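Local structure of aldehyde dehydrogenase (Bartonella henselae, 3I44) at residues K140-Q145 and L157-I162; L167-N172 and M192-S197; C268-G273 and G475-G480; G465-G470 and G481-K486. The protein probably catalyses the NAD(P)-dependent oxidation of aldehydes to carboxylic acids, as other members of the aldehyde dehydrogenase family do. The protein carries 1 engineered substitution. All blocks are in the same frame, centred on the assembly; numbering follows the deposited sequence.

Interaction 1: residues K140-Q145 and L157-I162; sequences KEFSFQ and LHYDAI
Gln145 and His158 face each other as an antiparallel non-hydrogen-bonded pair, their CA atoms 4.6 Å apart. Beside this pair the backbone makes one clear hydrogen bond, from Tyr159 N to Phe144 O at 2.9 Å with an N-H...O angle of 159°. Two CA-H...O contacts supplement it: His158 CA lies 3.4 Å from Phe144 O, which therefore serves two donors, and Gln145 CA lies 3.2 Å from Leu157 O.

The aromatic part is an edge-to-face stack. Phe142 turns its edge to one face of Tyr159, with ring centroids 5.1 Å apart and planes at 61°. Atom CZ leads, 3.7 Å from Tyr159 CD2, because CG of Phe142 stands opposite its own backbone N (chi1 172°) and sends the ring toward the strand. The same Phe142 ring sets CE2 over the centre of Phe144, whose CD2 meets Tyr159 O in the plane of the Phe144 ring.

Among polar side-chain groups, Ser143 OG donates to Gln145 O at 2.8 Å, within the loop that follows helix 117-141, while Tyr159 OH bonds to Glu146. The side chains of Gln145 and His158 run side by side, but His158 has two conformers and the detail of that approach is doubtful.

Leu482 and Lys486 pack on Phe142, and the second subunit touches Leu157 and His158. The arrangement is the antiparallel pairing of strand 145-147 with the first part of strand 156-168, which together with strand 489-494 forms the three-stranded oligomerisation sheet of aldehyde dehydrogenases.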
loop_
_atom_site.group_PDB
_atom_site.type_symbol
_atom_site.label_atom_id
_atom_site.label_comp_id
_atom_site.label_asym_id
_atom_site.label_seq_id
_atom_site.Cartn_x
_atom_site.Cartn_y
_atom_site.Cartn_z
ATOM N N LYS A 140 -18.258 14.021 7.953
ATOM C CA LYS A 140 -19.669 14.309 7.720
ATOM C C LYS A 140 -20.104 13.888 6.312
ATOM O O LYS A 140 -21.211 13.423 6.153
ATOM C CB LYS A 140 -19.985 15.782 8.062
ATOM C CG LYS A 140 -20.240 15.955 9.571
ATOM C CD LYS A 140 -19.704 17.284 10.186
ATOM C CE LYS A 140 -20.672 18.461 10.086
ATOM N NZ LYS A 140 -20.044 19.733 10.599
ATOM N N GLU A 141 -19.227 13.970 5.319
ATOM C CA GLU A 141 -19.526 13.436 3.985
ATOM C C GLU A 141 -19.324 11.924 3.795
ATOM O O GLU A 141 -19.660 11.390 2.747
ATOM C CB GLU A 141 -18.698 14.173 2.914
ATOM C CG GLU A 141 -18.976 15.699 2.853
ATOM C CD GLU A 141 -20.470 16.032 2.673
ATOM O OE1 GLU A 141 -20.971 15.978 1.515
ATOM O OE2 GLU A 141 -21.144 16.343 3.688
ATOM N N PHE A 142 -18.750 11.239 4.776
ATOM C CA PHE A 142 -18.340 9.845 4.590
ATOM C C PHE A 142 -19.398 8.945 5.145
ATOM O O PHE A 142 -20.013 9.258 6.143
ATOM C CB PHE A 142 -17.026 9.607 5.335
ATOM C CG PHE A 142 -16.584 8.187 5.378
ATOM C CD1 PHE A 142 -16.034 7.588 4.269
ATOM C CD2 PHE A 142 -16.626 7.474 6.573
ATOM C CE1 PHE A 142 -15.600 6.263 4.325
ATOM C CE2 PHE A 142 -16.201 6.169 6.631
ATOM C CZ PHE A 142 -15.678 5.565 5.497
ATOM N N SER A 143 -19.584 7.794 4.525
ATOM C CA SER A 143 -20.450 6.760 5.093
ATOM C C SER A 143 -19.692 5.431 5.170
ATOM O O SER A 143 -18.952 5.109 4.256
ATOM C CB SER A 143 -21.716 6.616 4.257
ATOM O OG SER A 143 -22.423 5.491 4.722
ATOM N N PHE A 144 -19.900 4.664 6.244
ATOM C CA PHE A 144 -19.213 3.362 6.426
ATOM C C PHE A 144 -19.767 2.235 5.542
ATOM O O PHE A 144 -19.186 1.158 5.466
ATOM C CB PHE A 144 -19.206 2.946 7.897
ATOM C CG PHE A 144 -18.221 3.731 8.719
ATOM C CD1 PHE A 144 -18.552 4.989 9.217
ATOM C CD2 PHE A 144 -16.950 3.229 8.962
ATOM C CE1 PHE A 144 -17.636 5.718 9.964
ATOM C CE2 PHE A 144 -16.027 3.958 9.716
ATOM C CZ PHE A 144 -16.376 5.211 10.210
ATOM N N GLN A 145 -20.888 2.493 4.872
ATOM C CA GLN A 145 -21.417 1.593 3.849
ATOM C C GLN A 145 -21.810 2.394 2.649
ATOM O O GLN A 145 -22.363 3.495 2.771
ATOM C CB GLN A 145 -22.690 0.868 4.301
ATOM C CG GLN A 145 -22.676 0.237 5.672
ATOM C CD GLN A 145 -23.932 -0.667 5.916
ATOM O OE1 GLN A 145 -24.778 -0.842 5.038
ATOM N NE2 GLN A 145 -24.033 -1.228 7.116
ATOM N N LEU A 157 -20.477 -2.163 -0.207
ATOM C CA LEU A 157 -19.124 -1.934 0.287
ATOM C C LEU A 157 -19.190 -1.480 1.735
ATOM O O LEU A 157 -19.962 -0.586 2.093
ATOM C CB LEU A 157 -18.397 -0.918 -0.594
ATOM C CG LEU A 157 -16.924 -0.578 -0.287
ATOM C CD1 LEU A 157 -15.999 -1.713 -0.729
ATOM C CD2 LEU A 157 -16.483 0.723 -0.976
ATOM N N HIS A 158 -18.404 -2.121 2.585
ATOM C CA HIS A 158 -18.349 -1.808 4.025
ATOM C C HIS A 158 -16.922 -1.393 4.335
ATOM O O HIS A 158 -15.967 -1.951 3.774
ATOM C CB HIS A 158 -18.674 -3.023 4.911
ATOM C CG HIS A 158 -20.082 -3.076 5.419
ATOM N ND1 HIS A 158 -20.417 -3.694 6.604
ATOM C CD2 HIS A 158 -21.243 -2.621 4.892
ATOM C CE1 HIS A 158 -21.722 -3.608 6.790
ATOM N NE2 HIS A 158 -22.247 -2.962 5.763
ATOM N N TYR A 159 -16.763 -0.391 5.202
ATOM C CA TYR A 159 -15.448 0.013 5.692
ATOM C C TYR A 159 -15.347 -0.417 7.140
ATOM O O TYR A 159 -16.263 -0.124 7.948
ATOM C CB TYR A 159 -15.234 1.530 5.606
ATOM C CG TYR A 159 -15.141 2.089 4.195
ATOM C CD1 TYR A 159 -13.930 2.184 3.555
ATOM C CD2 TYR A 159 -16.280 2.480 3.504
ATOM C CE1 TYR A 159 -13.843 2.669 2.284
ATOM C CE2 TYR A 159 -16.213 2.970 2.229
ATOM C CZ TYR A 159 -14.987 3.073 1.617
ATOM O OH TYR A 159 -14.874 3.561 0.315
ATOM N N ASP A 160 -14.245 -1.083 7.486
ATOM C CA ASP A 160 -13.990 -1.549 8.870
ATOM C C ASP A 160 -12.676 -0.954 9.421
ATOM O O ASP A 160 -11.666 -0.894 8.700
ATOM C CB ASP A 160 -13.790 -3.076 8.888
ATOM C CG ASP A 160 -15.090 -3.881 8.735
ATOM O OD1 ASP A 160 -16.114 -3.508 9.331
ATOM O OD2 ASP A 160 -15.014 -4.946 8.070
ATOM N N ALA A 161 -12.672 -0.572 10.694
ATOM C CA ALA A 161 -11.428 -0.206 11.363
ATOM C C ALA A 161 -10.320 -1.238 11.041
ATOM O O ALA A 161 -10.509 -2.431 11.256
ATOM C CB ALA A 161 -11.649 -0.124 12.863
ATOM N N ILE A 162 -9.180 -0.778 10.530
ATOM C CA ILE A 162 -8.078 -1.699 10.193
ATOM C C ILE A 162 -7.603 -2.463 11.448
ATOM O O ILE A 162 -7.198 -3.632 11.352
ATOM C CB ILE A 162 -6.919 -0.993 9.425
ATOM C CG1 ILE A 162 -6.076 -2.036 8.673
ATOM C CG2 ILE A 162 -6.056 -0.137 10.364
ATOM C CD1 ILE A 162 -5.113 -1.476 7.533
#

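Interaction 2: residues L167-N172 and M192-S197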
loop_
_atom_site.group_PDB
_atom_site.type_symbol
_atom_site.label_atom_id
_atom_site.label_comp_id
_atom_site.label_asym_id
_atom_site.label_seq_id
_atom_site.Cartn_x
_atom_site.Cartn_y
_atom_site.Cartn_z
ATOM N N LEU A 167 1.766 4.661 15.173
ATOM C CA LEU A 167 1.915 6.013 14.642
ATOM C C LEU A 167 3.260 6.560 15.047
ATOM O O LEU A 167 3.584 6.571 16.223
ATOM C CB LEU A 167 0.797 6.927 15.157
ATOM C CG LEU A 167 -0.661 6.439 15.019
ATOM C CD1 LEU A 167 -1.658 7.498 15.476
ATOM C CD2 LEU A 167 -0.948 6.027 13.534
ATOM N N ILE A 168 4.041 7.042 14.074
ATOM C CA ILE A 168 5.387 7.553 14.359
ATOM C C ILE A 168 5.574 8.888 13.683
ATOM O O ILE A 168 5.367 9.006 12.468
ATOM C CB ILE A 168 6.504 6.584 13.902
ATOM C CG1 ILE A 168 6.418 5.271 14.668
ATOM C CG2 ILE A 168 7.920 7.233 14.055
ATOM C CD1 ILE A 168 7.323 4.154 14.100
ATOM N N THR A 169 5.903 9.905 14.483
ATOM C CA THR A 169 5.901 11.271 13.981
ATOM C C THR A 169 7.267 11.925 14.214
ATOM O O THR A 169 7.974 11.555 15.138
ATOM C CB THR A 169 4.816 12.094 14.680
ATOM O OG1 THR A 169 4.980 11.984 16.088
ATOM C CG2 THR A 169 3.409 11.608 14.309
ATOM N N PRO A 170 7.616 12.930 13.407
ATOM C CA PRO A 170 8.909 13.586 13.521
ATOM C C PRO A 170 8.820 14.920 14.298
ATOM O O PRO A 170 7.798 15.194 14.953
ATOM C CB PRO A 170 9.267 13.803 12.057
ATOM C CG PRO A 170 7.949 14.134 11.436
ATOM C CD PRO A 170 6.873 13.458 12.254
ATOM N N TRP A 171 9.880 15.733 14.193
ATOM C CA TRP A 171 10.071 16.962 14.994
ATOM C C TRP A 171 9.825 18.274 14.256
ATOM O O TRP A 171 9.810 19.324 14.882
ATOM C CB TRP A 171 11.524 16.989 15.533
ATOM C CG TRP A 171 12.517 16.695 14.468
ATOM C CD1 TRP A 171 13.033 15.476 14.144
ATOM C CD2 TRP A 171 13.045 17.616 13.508
ATOM N NE1 TRP A 171 13.889 15.591 13.085
ATOM C CE2 TRP A 171 13.916 16.895 12.673
ATOM C CE3 TRP A 171 12.901 18.991 13.305
ATOM C CZ2 TRP A 171 14.626 17.492 11.647
ATOM C CZ3 TRP A 171 13.590 19.581 12.300
ATOM C CH2 TRP A 171 14.450 18.839 11.473
ATOM N N ASN A 172 9.721 18.238 12.932
ATOM C CA ASN A 172 9.742 19.455 12.143
ATOM C C ASN A 172 8.414 20.205 12.048
ATOM O O ASN A 172 8.426 21.423 11.982
ATOM C CB ASN A 172 10.347 19.227 10.751
ATOM C CG ASN A 172 9.544 18.271 9.885
ATOM O OD1 ASN A 172 9.040 17.262 10.368
ATOM N ND2 ASN A 172 9.460 18.562 8.593
ATOM N N MET A 192 -4.598 3.007 19.057
ATOM C CA MET A 192 -3.268 3.394 18.535
ATOM C C MET A 192 -2.199 3.550 19.600
ATOM O O MET A 192 -2.505 3.864 20.743
ATOM C CB MET A 192 -3.354 4.719 17.750
ATOM C CG MET A 192 -3.808 5.907 18.584
ATOM S SD MET A 192 -4.854 7.086 17.657
ATOM C CE MET A 192 -6.362 6.132 17.545
ATOM N N VAL A 193 -0.953 3.339 19.185
ATOM C CA VAL A 193 0.216 3.720 19.956
ATOM C C VAL A 193 1.021 4.709 19.128
ATOM O O VAL A 193 1.438 4.411 18.001
ATOM C CB VAL A 193 1.093 2.525 20.357
ATOM C CG1 VAL A 193 2.336 3.014 21.178
ATOM C CG2 VAL A 193 0.266 1.531 21.173
ATOM N N LEU A 194 1.199 5.901 19.690
ATOM C CA LEU A 194 2.011 6.961 19.102
ATOM C C LEU A 194 3.392 6.995 19.773
ATOM O O LEU A 194 3.491 6.992 21.018
ATOM C CB LEU A 194 1.324 8.312 19.280
ATOM C CG LEU A 194 2.136 9.585 18.936
ATOM C CD1 LEU A 194 2.459 9.636 17.464
ATOM C CD2 LEU A 194 1.420 10.860 19.391
ATOM N N LYS A 195 4.436 6.984 18.955
ATOM C CA LYS A 195 5.796 7.314 19.422
ATOM C C LYS A 195 6.229 8.604 18.758
ATOM O O LYS A 195 6.553 8.605 17.562
ATOM C CB LYS A 195 6.800 6.204 19.073
ATOM C CG LYS A 195 8.207 6.466 19.662
ATOM C CD LYS A 195 9.329 5.847 18.846
ATOM C CE LYS A 195 9.713 6.729 17.670
ATOM N NZ LYS A 195 10.245 8.067 18.081
ATOM N N PRO A 196 6.261 9.718 19.522
ATOM C CA PRO A 196 6.685 10.926 18.814
ATOM C C PRO A 196 8.199 11.019 18.711
ATOM O O PRO A 196 8.898 10.099 19.143
ATOM C CB PRO A 196 6.128 12.048 19.689
ATOM C CG PRO A 196 6.078 11.456 21.031
ATOM C CD PRO A 196 5.678 10.047 20.831
ATOM N N SER A 197 8.699 12.116 18.136
ATOM C CA SER A 197 10.128 12.295 17.985
ATOM C C SER A 197 10.763 12.565 19.335
ATOM O O SER A 197 10.264 13.368 20.115
ATOM C CB SER A 197 10.427 13.423 17.034
ATOM O OG SER A 197 11.814 13.732 17.075
HETATM O O HOH W 1 6.495 14.117 17.098
#
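Leu167 and Ile168 pair in parallel with Leu194 and Lys195, through hydrogen bonds from Leu167 N to Val193 O and from Lys195 N to Leu167 O, both 2.9 Å, and a weak one of 3.4 Å from Thr169 N to Lys195 O. On the face carrying Leu167 and Leu194, Leu167 reaches in two directions: its CD1 meets Met192 SD at 3.9 Å, and its CB packs on Leu194 CD1. Leu194 CG is trans to the backbone N (chi1 170°), which carries CD1 across to Thr169 OG1. These strands and helix 174-188 form a beta-alpha-beta crossover of the Rossmann-type domain, the part that binds the dinucleotide in this family; Met192 packs on that helix. On the other face Ile168 CG2 lies 4.1 Å from Lys195 CE. The lysine chain bends twice near its end, bringing NZ back to Pro196 O at 2.7 Å, and NZ also bonds Gly226 O. Past the ladder the chains keep their spacing, but direct backbone bonds give way to a water: it is 2.8 Å from Thr169 OG1, donates to Pro170 O and accepts from Ser197 N. Ser197 OG sits in plane at the edge of the Trp171 ring, 3.6 Å from Trp171 CD1.

Interaction 3: residues C268-G273 and G475-G480; sequences CLELGG and GRAREG
Gly475, at a positive phi of 89°, brings its CA within 3.4 Å of Leu269 O in a CA-H...O contact, and CD1 of Leu271 packs alongside. Arg476 joins through its backbone N, which shares a water with Leu269 N, the water accepting from both. Its side chain leads off to salt bridges with Glu242 and Asp490 of the second subunit. Ala477 is the centre of the contact: its N donates to Leu269 O at 3.1 Å, from above the carbonyl plane, with an N-H...O angle of 152°. Its CB lies 3.0 Å from the same oxygen and 3.4 Å from Glu270 OE2. At Arg478 the guanidinium folds back, NH1 donating to Ala477 O at 2.8 Å as well as to Gly470 O, while NE bonds Thr491 OG1 of the second subunit. Glu479 crosses Glu270 obliquely, its CG 3.1 Å and its OE2 3.9 Å from Glu270 OE2, while its OE1 is salt-bridged to Lys181. Glu270 belongs to the Leu-Glu-Leu-Gly-Gly segment, the glutamate signature of aldehyde dehydrogenases. The chemistry implies a loop tied to strand 266-270 by one backbone hydrogen bond, a CA-H...O contact and a bridging water, with Lys181 probably offsetting the charge where two carboxylates meet.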
loop_
_atom_site.group_PDB
_atom_site.type_symbol
_atom_site.label_atom_id
_atom_site.label_comp_id
_atom_site.label_asym_id
_atom_site.label_seq_id
_atom_site.Cartn_x
_atom_site.Cartn_y
_atom_site.Cartn_z
ATOM N N CYS A 268 1.936 3.065 5.640
ATOM C CA CYS A 268 1.718 4.371 5.004
ATOM C C CYS A 268 2.883 5.330 5.343
ATOM O O CYS A 268 3.142 5.615 6.500
ATOM C CB CYS A 268 0.356 4.955 5.437
ATOM S SG CYS A 268 -0.991 3.936 4.830
ATOM N N LEU A 269 3.605 5.772 4.323
ATOM C CA LEU A 269 4.842 6.546 4.512
ATOM C C LEU A 269 4.741 7.985 3.957
ATOM O O LEU A 269 4.372 8.177 2.768
ATOM C CB LEU A 269 5.990 5.835 3.767
ATOM C CG LEU A 269 6.324 4.406 4.189
ATOM C CD1 LEU A 269 7.463 3.791 3.358
ATOM C CD2 LEU A 269 6.666 4.327 5.710
ATOM N N GLU A 270 5.123 8.953 4.796
ATOM C CA GLU A 270 5.312 10.354 4.393
ATOM C C GLU A 270 6.807 10.673 4.599
ATOM O O GLU A 270 7.276 10.768 5.756
ATOM C CB GLU A 270 4.473 11.272 5.279
ATOM C CG GLU A 270 2.946 11.168 5.096
ATOM C CD GLU A 270 2.424 11.987 3.922
ATOM O OE1 GLU A 270 3.224 12.777 3.349
ATOM O OE2 GLU A 270 1.215 11.846 3.577
ATOM N N LEU A 271 7.540 10.760 3.500
ATOM C CA LEU A 271 9.010 10.835 3.557
ATOM C C LEU A 271 9.543 12.194 3.038
ATOM O O LEU A 271 8.811 13.184 2.973
ATOM C CB LEU A 271 9.629 9.650 2.798
ATOM C CG LEU A 271 9.049 8.290 3.220
ATOM C CD1 LEU A 271 9.596 7.082 2.430
ATOM C CD2 LEU A 271 9.191 8.059 4.704
ATOM N N GLY A 272 10.811 12.243 2.654
ATOM C CA GLY A 272 11.414 13.514 2.287
ATOM C C GLY A 272 11.131 13.948 0.862
ATOM O O GLY A 272 10.398 13.295 0.117
ATOM N N GLY A 273 11.709 15.088 0.504
ATOM C CA GLY A 273 11.539 15.637 -0.825
ATOM C C GLY A 273 12.699 16.480 -1.276
ATOM O O GLY A 273 13.565 16.888 -0.477
ATOM N N GLY A 475 7.479 8.545 -0.510
ATOM C CA GLY A 475 6.384 7.745 0.085
ATOM C C GLY A 475 5.129 7.919 -0.753
ATOM O O GLY A 475 5.112 8.730 -1.691
ATOM N N ARG A 476 4.084 7.170 -0.430
ATOM C CA ARG A 476 2.836 7.219 -1.187
ATOM C C ARG A 476 1.617 7.369 -0.281
ATOM O O ARG A 476 0.483 7.236 -0.740
ATOM C CB ARG A 476 2.695 5.974 -2.068
ATOM C CG ARG A 476 3.487 6.096 -3.356
ATOM C CD ARG A 476 3.288 4.933 -4.286
ATOM N NE ARG A 476 3.771 5.271 -5.619
ATOM C CZ ARG A 476 4.998 5.049 -6.099
ATOM N NH1 ARG A 476 5.933 4.459 -5.375
ATOM N NH2 ARG A 476 5.275 5.413 -7.334
ATOM N N ALA A 477 1.850 7.652 0.978
ATOM C CA ALA A 477 0.774 8.000 1.910
ATOM C C ALA A 477 -0.119 9.116 1.336
ATOM O O ALA A 477 0.323 9.952 0.558
ATOM C CB ALA A 477 1.368 8.435 3.182
ATOM N N ARG A 478 -1.374 9.112 1.735
ATOM C CA ARG A 478 -2.352 10.117 1.301
ATOM C C ARG A 478 -3.077 10.571 2.570
ATOM O O ARG A 478 -4.097 9.992 2.969
ATOM C CB ARG A 478 -3.276 9.500 0.264
ATOM C CG ARG A 478 -2.585 9.204 -1.078
ATOM C CD ARG A 478 -2.380 10.479 -1.903
ATOM N NE ARG A 478 -1.637 10.376 -3.172
ATOM C CZ ARG A 478 -0.305 10.286 -3.288
ATOM N NH1 ARG A 478 0.480 10.163 -2.209
ATOM N NH2 ARG A 478 0.245 10.302 -4.483
ATOM N N GLU A 479 -2.467 11.543 3.255
ATOM C CA GLU A 479 -2.948 12.000 4.548
ATOM C C GLU A 479 -3.932 13.151 4.364
ATOM O O GLU A 479 -3.837 13.887 3.408
ATOM C CB GLU A 479 -1.776 12.400 5.444
ATOM C CG GLU A 479 -0.874 11.212 5.839
ATOM C CD GLU A 479 -0.053 11.428 7.101
ATOM O OE1 GLU A 479 0.017 10.496 7.947
ATOM O OE2 GLU A 479 0.474 12.537 7.305
ATOM N N GLY A 480 -4.871 13.309 5.286
ATOM C CA GLY A 480 -5.760 14.451 5.257
ATOM C C GLY A 480 -7.110 14.166 4.608
ATOM O O GLY A 480 -7.222 13.364 3.663
HETATM O O HOH W 2 3.417 4.812 1.605
#

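Interaction 4: residues G465-G470 and G481-K486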
loop_
_atom_site.group_PDB
_atom_site.type_symbol
_atom_site.label_atom_id
_atom_site.label_comp_id
_atom_site.label_asym_id
_atom_site.label_seq_id
_atom_site.Cartn_x
_atom_site.Cartn_y
_atom_site.Cartn_z
ATOM N N GLY A 465 -8.954 19.649 2.865
ATOM C CA GLY A 465 -9.562 18.371 2.472
ATOM C C GLY A 465 -8.874 17.624 1.339
ATOM O O GLY A 465 -9.181 16.454 1.103
ATOM N N SER A 466 -7.997 18.298 0.600
ATOM C CA SER A 466 -7.088 17.621 -0.303
ATOM C C SER A 466 -6.163 16.721 0.517
ATOM O O SER A 466 -5.936 16.948 1.686
ATOM C CB SER A 466 -6.241 18.637 -1.078
ATOM O OG SER A 466 -5.257 18.008 -1.919
ATOM N N TYR A 467 -5.606 15.711 -0.121
ATOM C CA TYR A 467 -4.550 14.926 0.516
ATOM C C TYR A 467 -3.214 15.635 0.517
ATOM O O TYR A 467 -2.967 16.554 -0.285
ATOM C CB TYR A 467 -4.384 13.587 -0.178
ATOM C CG TYR A 467 -3.789 13.577 -1.568
ATOM C CD1 TYR A 467 -2.435 13.835 -1.792
ATOM C CD2 TYR A 467 -4.561 13.211 -2.661
ATOM C CE1 TYR A 467 -1.883 13.743 -3.062
ATOM C CE2 TYR A 467 -4.015 13.101 -3.938
ATOM C CZ TYR A 467 -2.683 13.373 -4.129
ATOM O OH TYR A 467 -2.177 13.255 -5.371
ATOM N N PHE A 468 -2.351 15.157 1.398
ATOM C CA PHE A 468 -0.956 15.477 1.374
ATOM C C PHE A 468 -0.147 14.179 1.255
ATOM O O PHE A 468 -0.260 13.280 2.103
ATOM C CB PHE A 468 -0.554 16.222 2.654
ATOM C CG PHE A 468 0.865 16.758 2.619
ATOM C CD1 PHE A 468 1.106 18.101 2.334
ATOM C CD2 PHE A 468 1.949 15.922 2.851
ATOM C CE1 PHE A 468 2.410 18.597 2.293
ATOM C CE2 PHE A 468 3.251 16.408 2.810
ATOM C CZ PHE A 468 3.484 17.733 2.537
ATOM N N GLY A 469 0.687 14.099 0.217
ATOM C CA GLY A 469 1.551 12.969 0.048
ATOM C C GLY A 469 2.217 12.930 -1.281
ATOM O O GLY A 469 1.861 13.704 -2.178
ATOM N N GLY A 470 3.172 12.009 -1.417
ATOM C CA GLY A 470 4.065 11.988 -2.588
ATOM C C GLY A 470 3.968 10.730 -3.424
ATOM O O GLY A 470 2.964 9.998 -3.364
ATOM N N GLY A 481 -8.146 14.853 5.102
ATOM C CA GLY A 481 -9.490 14.687 4.561
ATOM C C GLY A 481 -9.939 13.230 4.439
ATOM O O GLY A 481 -9.630 12.364 5.283
ATOM N N LEU A 482 -10.647 12.947 3.354
ATOM C CA LEU A 482 -11.234 11.618 3.178
ATOM C C LEU A 482 -10.152 10.570 2.933
ATOM O O LEU A 482 -10.280 9.426 3.381
ATOM C CB LEU A 482 -12.179 11.594 1.988
ATOM C CG LEU A 482 -13.658 11.578 2.329
ATOM C CD1 LEU A 482 -14.448 11.858 1.035
ATOM C CD2 LEU A 482 -13.987 10.220 2.933
ATOM N N TRP A 483 -9.112 10.973 2.204
ATOM C CA TRP A 483 -8.005 10.071 1.894
ATOM C C TRP A 483 -7.440 9.533 3.203
ATOM O O TRP A 483 -7.191 8.332 3.336
ATOM C CB TRP A 483 -6.904 10.781 1.086
ATOM C CG TRP A 483 -7.177 10.908 -0.430
ATOM C CD1 TRP A 483 -6.897 9.970 -1.410
ATOM C CD2 TRP A 483 -7.762 12.017 -1.105
ATOM N NE1 TRP A 483 -7.261 10.441 -2.630
ATOM C CE2 TRP A 483 -7.810 11.688 -2.481
ATOM C CE3 TRP A 483 -8.254 13.252 -0.684
ATOM C CZ2 TRP A 483 -8.313 12.557 -3.441
ATOM C CZ3 TRP A 483 -8.781 14.118 -1.640
ATOM C CH2 TRP A 483 -8.803 13.761 -3.010
ATOM N N GLY A 484 -7.287 10.429 4.179
ATOM C CA GLY A 484 -6.597 10.120 5.407
ATOM C C GLY A 484 -7.406 9.208 6.299
ATOM O O GLY A 484 -6.852 8.301 6.926
ATOM N N ILE A 485 -8.724 9.437 6.327
ATOM C CA ILE A 485 -9.648 8.567 7.069
ATOM C C ILE A 485 -9.588 7.130 6.509
ATOM O O ILE A 485 -9.573 6.155 7.287
ATOM C CB ILE A 485 -11.111 9.096 7.039
ATOM C CG1 ILE A 485 -11.218 10.386 7.856
ATOM C CG2 ILE A 485 -12.067 8.064 7.633
ATOM C CD1 ILE A 485 -12.440 11.245 7.576
ATOM N N LYS A 486 -9.553 7.022 5.174
ATOM C CA LYS A 486 -9.564 5.710 4.511
ATOM C C LYS A 486 -8.269 4.901 4.684
ATOM O O LYS A 486 -8.308 3.670 4.603
ATOM C CB LYS A 486 -9.896 5.808 3.021
ATOM C CG LYS A 486 -11.366 6.081 2.809
ATOM C CD LYS A 486 -11.704 6.495 1.393
ATOM C CE LYS A 486 -13.202 6.529 1.204
ATOM N NZ LYS A 486 -13.555 6.946 -0.203
HETATM O O HOH W 3 -11.363 15.034 1.467
#
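Tyr467 presents its edge to the face of the Trp483 indole in a T-shaped stack, the planes 78° apart and the centroid of the phenol 5.0 Å from that of the five-membered ring. The touching atom is CD2 of Tyr467, over the middle of the indole and 3.6 Å from Trp483 CE2. CB of Tyr467 also lies against the indole, 3.8 Å from Trp483 CD2, and with CG between the backbone N and the carbonyl carbon (chi1 70°) the ring swings so that its CD2 edge meets the indole face. A bond from OH to Gly453 O fixes the phenol at its far end, and Arg478 makes a cation-pi contact with the ring. The contact lies where the chain returns from the catalytic domain, through the loop after strand 454-457, to helix 481-486 and strand 489-494 of the oligomerisation domain. Gly465 O meets the indole in its plane, at the rim, 3.6 Å from Trp483 CZ3. Gly465 O accepts a hydrogen bond from a water at 2.6 Å, and the water accepts from Leu482 N at 2.9 Å. Gly481, with a positive phi of 50°, brings its CA to 3.9 Å from Gly465 O. Leu148 of the second subunit packs on Trp483 and Ser466.

How the interactions relate
Interaction 2 and interaction 3 are buried in the Rossmann-type domain, interaction 2 as a regular strand pair and interaction 3 as a loop lying on strand 266-270. Interactions 1 and 4 are only partly buried, and in each an edge-to-face aromatic pair takes a leading place. Strand 156-168 serves both interactions 1 and 2, whose centres lie about 26 Å apart. Interactions 3 and 4 interlock along the chain, where Phe468 N probably bonds Glu479 O at 2.8 Å. Interactions 1 and 4 meet through packing of Tyr159 on Lys486, with Tyr159 OH 3.5 Å from Lys486 CE. Interactions 1, 3 and 4 touch the second subunit; interaction 2 does not.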